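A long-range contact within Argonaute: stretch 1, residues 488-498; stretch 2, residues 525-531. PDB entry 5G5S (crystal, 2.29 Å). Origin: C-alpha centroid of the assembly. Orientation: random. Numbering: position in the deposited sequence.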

ATOM      1  N   ILE A 488       0.714  22.526  -1.242  1.00 65.22           N
ATOM      2  CA  ILE A 488       0.120  23.524  -0.353  1.00 67.27           C
ATOM      3  C   ILE A 488      -0.309  22.848   0.954  1.00 68.75           C
ATOM      4  O   ILE A 488      -1.090  21.901   0.932  1.00 67.25           O
ATOM      5  CB  ILE A 488      -1.013  24.345  -1.055  1.00 70.98           C
ATOM      6  CG1 ILE A 488      -0.423  25.190  -2.207  1.00 73.02           C
ATOM      7  CG2 ILE A 488      -1.765  25.240  -0.051  1.00 73.92           C
ATOM      8  CD1 ILE A 488      -1.407  25.695  -3.276  1.00 74.26           C
ATOM      9  N   LYS A 489       0.226  23.335   2.080  1.00 65.21           N
ATOM     10  CA  LYS A 489      -0.069  22.836   3.424  1.00 63.40           C
ATOM     11  C   LYS A 489      -1.334  23.539   3.874  1.00 67.21           C
ATOM     12  O   LYS A 489      -1.268  24.529   4.598  1.00 69.08           O
ATOM     13  CB  LYS A 489       1.101  23.147   4.388  1.00 66.94           C
ATOM     14  CG  LYS A 489       2.255  22.181   4.296  1.00 72.11           C
ATOM     15  CD  LYS A 489       3.232  22.523   3.201  1.00 78.87           C
ATOM     16  CE  LYS A 489       3.844  21.270   2.638  1.00 73.97           C
ATOM     17  NZ  LYS A 489       4.745  21.606   1.519  1.00 84.24           N
ATOM     18  N   TYR A 490      -2.486  23.067   3.396  1.00 63.17           N
ATOM     19  CA  TYR A 490      -3.759  23.712   3.706  1.00 65.23           C
ATOM     20  C   TYR A 490      -4.202  23.559   5.166  1.00 72.85           C
ATOM     21  O   TYR A 490      -4.414  24.560   5.857  1.00 75.90           O
ATOM     22  CB  TYR A 490      -4.861  23.296   2.721  1.00 63.57           C
ATOM     23  CG  TYR A 490      -5.712  24.462   2.289  1.00 66.87           C
ATOM     24  CD1 TYR A 490      -6.611  25.060   3.170  1.00 71.14           C
ATOM     25  CD2 TYR A 490      -5.592  25.001   1.014  1.00 67.76           C
ATOM     26  CE1 TYR A 490      -7.382  26.154   2.784  1.00 74.46           C
ATOM     27  CE2 TYR A 490      -6.372  26.081   0.609  1.00 71.14           C
ATOM     28  CZ  TYR A 490      -7.260  26.661   1.501  1.00 79.43           C
ATOM     29  OH  TYR A 490      -8.013  27.741   1.119  1.00 81.03           O
ATOM     30  N   PHE A 491      -4.304  22.320   5.632  1.00 67.70           N
ATOM     31  CA  PHE A 491      -4.742  22.010   6.988  1.00 68.78           C
ATOM     32  C   PHE A 491      -3.674  21.248   7.760  1.00 72.19           C
ATOM     33  O   PHE A 491      -2.865  20.539   7.160  1.00 70.72           O
ATOM     34  CB  PHE A 491      -6.081  21.231   6.966  1.00 69.39           C
ATOM     35  CG  PHE A 491      -6.078  19.979   6.122  1.00 67.38           C
ATOM     36  CD1 PHE A 491      -6.383  20.033   4.766  1.00 69.38           C
ATOM     37  CD2 PHE A 491      -5.783  18.743   6.685  1.00 67.69           C
ATOM     38  CE1 PHE A 491      -6.347  18.875   3.978  1.00 68.35           C
ATOM     39  CE2 PHE A 491      -5.760  17.585   5.900  1.00 68.07           C
ATOM     40  CZ  PHE A 491      -6.029  17.660   4.551  1.00 65.41           C
ATOM     41  N   ILE A 492      -3.651  21.423   9.087  1.00 70.35           N
ATOM     42  CA  ILE A 492      -2.720  20.730   9.982  1.00 69.92           C
ATOM     43  C   ILE A 492      -3.518  19.993  11.074  1.00 75.52           C
ATOM     44  O   ILE A 492      -4.747  20.099  11.110  1.00 73.58           O
ATOM     45  CB  ILE A 492      -1.595  21.660  10.547  1.00 74.84           C
ATOM     46  CG1 ILE A 492      -2.152  22.770  11.460  1.00 78.11           C
ATOM     47  CG2 ILE A 492      -0.713  22.235   9.430  1.00 74.22           C
ATOM     48  CD1 ILE A 492      -1.485  22.881  12.774  1.00 78.42           C
ATOM     49  N   LEU A 493      -2.822  19.241  11.943  1.00 76.29           N
ATOM     50  CA  LEU A 493      -3.450  18.523  13.052  1.00 78.96           C
ATOM     51  C   LEU A 493      -3.619  19.448  14.241  1.00 92.30           C
ATOM     52  O   LEU A 493      -2.705  20.221  14.537  1.00 94.80           O
ATOM     53  CB  LEU A 493      -2.616  17.305  13.458  1.00 78.06           C
ATOM     54  CG  LEU A 493      -2.665  16.096  12.526  1.00 79.30           C
ATOM     55  CD1 LEU A 493      -1.558  15.122  12.852  1.00 78.10           C
ATOM     56  CD2 LEU A 493      -4.019  15.392  12.600  1.00 83.23           C
ATOM     57  N   ASP A 494      -4.778  19.371  14.931  1.00 93.93           N
ATOM     58  CA  ASP A 494      -5.053  20.186  16.115  1.00 99.98           C
ATOM     59  C   ASP A 494      -4.231  19.724  17.315  1.00108.62           C
ATOM     60  O   ASP A 494      -3.934  20.531  18.200  1.00112.03           O
ATOM     61  CB  ASP A 494      -6.556  20.195  16.457  1.00104.22           C
ATOM     62  CG  ASP A 494      -6.942  21.093  17.625  1.00123.86           C
ATOM     63  OD1 ASP A 494      -6.566  22.288  17.607  1.00126.91           O
ATOM     64  OD2 ASP A 494      -7.627  20.603  18.549  1.00134.26           O
ATOM     65  N   SER A 495      -3.879  18.428  17.350  1.00105.04           N
ATOM     66  CA  SER A 495      -3.094  17.851  18.437  1.00108.48           C
ATOM     67  C   SER A 495      -1.632  17.625  18.022  1.00110.44           C
ATOM     68  O   SER A 495      -1.367  16.971  17.003  1.00106.41           O
ATOM     69  CB  SER A 495      -3.727  16.548  18.928  1.00114.47           C
ATOM     70  OG  SER A 495      -3.739  15.558  17.907  1.00123.85           O
ATOM     71  N   LYS A 496      -0.689  18.178  18.815  1.00108.99           N
ATOM     72  CA  LYS A 496       0.751  18.018  18.595  1.00107.44           C
ATOM     73  C   LYS A 496       1.216  16.724  19.257  1.00108.29           C
ATOM     74  O   LYS A 496       0.791  16.392  20.372  1.00110.23           O
ATOM     75  CB  LYS A 496       1.546  19.222  19.117  1.00114.02           C
ATOM     76  N   THR A 497       2.091  15.995  18.555  1.00 99.45           N
ATOM     77  CA  THR A 497       2.598  14.688  18.973  1.00 97.37           C
ATOM     78  C   THR A 497       3.964  14.750  19.682  1.00 99.43           C
ATOM     79  O   THR A 497       4.690  15.725  19.464  1.00 99.46           O
ATOM     80  CB  THR A 497       2.647  13.794  17.728  1.00101.11           C
ATOM     81  OG1 THR A 497       3.742  14.198  16.899  1.00 98.17           O
ATOM     82  CG2 THR A 497       1.348  13.854  16.918  1.00 99.34           C
ATOM     83  N   PRO A 498       4.384  13.701  20.456  1.00 76.71           N
ATOM     84  CA  PRO A 498       5.759  13.699  21.007  1.00 75.23           C
ATOM     85  C   PRO A 498       6.838  13.675  19.918  1.00 72.69           C
ATOM     86  O   PRO A 498       7.964  14.122  20.160  1.00 71.43           O
ATOM     87  CB  PRO A 498       5.829  12.384  21.793  1.00 76.47           C
ATOM     88  CG  PRO A 498       4.765  11.521  21.213  1.00 79.87           C
ATOM     89  CD  PRO A 498       3.668  12.456  20.817  1.00 77.04           C
TER
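Stretch 2 (525-531) DSEGKIR

A tight turn can dock on a distant segment through a single backbone hydrogen bond, leaving the rest of the contact to packing, and this pair of Argonaute stretches is an example. Stretch 2 begins with a type I beta turn from Asp 525 to Gly 528, closed by Gly 528 N to Asp 525 O at 3.1 Å, and leads into a strand at Ile 530 and Arg 531. Asp 525 braces it from within: its OD1 accepts from Glu 527 N at 3.1 Å and Lys 529 N at 3.0 Å, while its OD2 forms a salt bridge with Arg 531 NH1 at 3.0 Å.

The polar link between the stretches is Leu 493 N to Glu 527 O, 2.8 Å long and nearly straight at 165°. As stretch 2 advances from Ser 526 to Lys 529, its partners retreat from Thr 497 to Lys 489, so the two chains run in broadly opposite directions.

Packing fills in around this bond. Leu 493 CD1 rests 3.9 Å from Gly 528 CA, where a beta carbon would clash with it; the positive phi of Gly 528 also favours glycine. Ile 492 CG2 meets Lys 529 CD at 4.0 Å, and Lys 489 CG approaches Lys 529 CB at 3.7 Å. Thr 497 OG1 lies 4.0 Å from Ser 526 CB.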

ATOM      1  N   ASP A 525       5.995  16.295   9.970  1.00 59.80           N
ATOM      2  CA  ASP A 525       6.382  16.954  11.213  1.00 60.63           C
ATOM      3  C   ASP A 525       5.336  16.684  12.302  1.00 64.90           C
ATOM      4  O   ASP A 525       4.371  15.950  12.053  1.00 63.36           O
ATOM      5  CB  ASP A 525       6.658  18.460  11.003  1.00 64.36           C
ATOM      6  CG  ASP A 525       5.490  19.329  10.554  1.00 74.12           C
ATOM      7  OD1 ASP A 525       4.332  18.859  10.615  1.00 72.91           O
ATOM      8  OD2 ASP A 525       5.731  20.498  10.192  1.00 82.99           O
ATOM      9  N   SER A 526       5.515  17.287  13.493  1.00 63.74           N
ATOM     10  CA  SER A 526       4.615  17.132  14.634  1.00 65.05           C
ATOM     11  C   SER A 526       3.180  17.640  14.386  1.00 73.45           C
ATOM     12  O   SER A 526       2.276  17.221  15.119  1.00 76.25           O
ATOM     13  CB  SER A 526       5.215  17.763  15.888  1.00 69.17           C
ATOM     14  OG  SER A 526       5.285  19.176  15.802  1.00 78.97           O
ATOM     15  N   GLU A 527       2.967  18.528  13.365  1.00 69.26           N
ATOM     16  CA  GLU A 527       1.650  19.076  12.990  1.00 70.71           C
ATOM     17  C   GLU A 527       0.957  18.255  11.871  1.00 72.54           C
ATOM     18  O   GLU A 527      -0.157  18.598  11.463  1.00 73.36           O
ATOM     19  CB  GLU A 527       1.755  20.544  12.515  1.00 74.65           C
ATOM     20  CG  GLU A 527       2.256  21.559  13.526  1.00 88.06           C
ATOM     21  CD  GLU A 527       2.577  22.907  12.903  1.00114.54           C
ATOM     22  OE1 GLU A 527       3.275  22.932  11.862  1.00113.02           O
ATOM     23  OE2 GLU A 527       2.136  23.941  13.458  1.00109.54           O
ATOM     24  N   GLY A 528       1.633  17.230  11.359  1.00 66.87           N
ATOM     25  CA  GLY A 528       1.101  16.384  10.298  1.00 65.30           C
ATOM     26  C   GLY A 528       1.295  16.912   8.887  1.00 69.96           C
ATOM     27  O   GLY A 528       0.611  16.466   7.958  1.00 69.55           O
ATOM     28  N   LYS A 529       2.230  17.853   8.693  1.00 66.19           N
ATOM     29  CA  LYS A 529       2.485  18.331   7.337  1.00 65.89           C
ATOM     30  C   LYS A 529       3.735  17.720   6.726  1.00 66.21           C
ATOM     31  O   LYS A 529       4.683  17.398   7.454  1.00 64.22           O
ATOM     32  CB  LYS A 529       2.395  19.864   7.206  1.00 72.24           C
ATOM     33  CG  LYS A 529       3.456  20.681   7.916  1.00 86.34           C
ATOM     34  CD  LYS A 529       3.046  22.151   7.981  1.00 95.99           C
ATOM     35  CE  LYS A 529       4.157  23.034   8.484  1.00106.12           C
ATOM     36  NZ  LYS A 529       3.904  24.463   8.160  1.00124.46           N
ATOM     37  N   ILE A 530       3.707  17.494   5.398  1.00 63.20           N
ATOM     38  CA  ILE A 530       4.813  16.895   4.645  1.00 62.19           C
ATOM     39  C   ILE A 530       5.971  17.876   4.597  1.00 68.23           C
ATOM     40  O   ILE A 530       5.816  18.988   4.106  1.00 70.83           O
ATOM     41  CB  ILE A 530       4.398  16.425   3.212  1.00 65.54           C
ATOM     42  CG1 ILE A 530       3.171  15.494   3.248  1.00 64.97           C
ATOM     43  CG2 ILE A 530       5.578  15.746   2.477  1.00 65.15           C
ATOM     44  CD1 ILE A 530       2.302  15.524   2.014  1.00 74.49           C
ATOM     45  N   ARG A 531       7.120  17.464   5.121  1.00 64.08           N
ATOM     46  CA  ARG A 531       8.327  18.279   5.120  1.00 64.86           C
ATOM     47  C   ARG A 531       9.252  17.869   3.989  1.00 69.67           C
ATOM     48  O   ARG A 531       9.928  18.728   3.423  1.00 72.50           O
ATOM     49  CB  ARG A 531       9.046  18.231   6.480  1.00 63.49           C
ATOM     50  CG  ARG A 531       8.194  18.755   7.654  1.00 74.32           C
ATOM     51  CD  ARG A 531       7.689  20.190   7.492  1.00 79.45           C
ATOM     52  NE  ARG A 531       8.768  21.181   7.558  1.00 83.97           N
ATOM     53  CZ  ARG A 531       9.134  21.836   8.658  1.00101.10           C
ATOM     54  NH1 ARG A 531       8.508  21.618   9.812  1.00 83.89           N
ATOM     55  NH2 ARG A 531      10.128  22.715   8.613  1.00 90.96           N
TER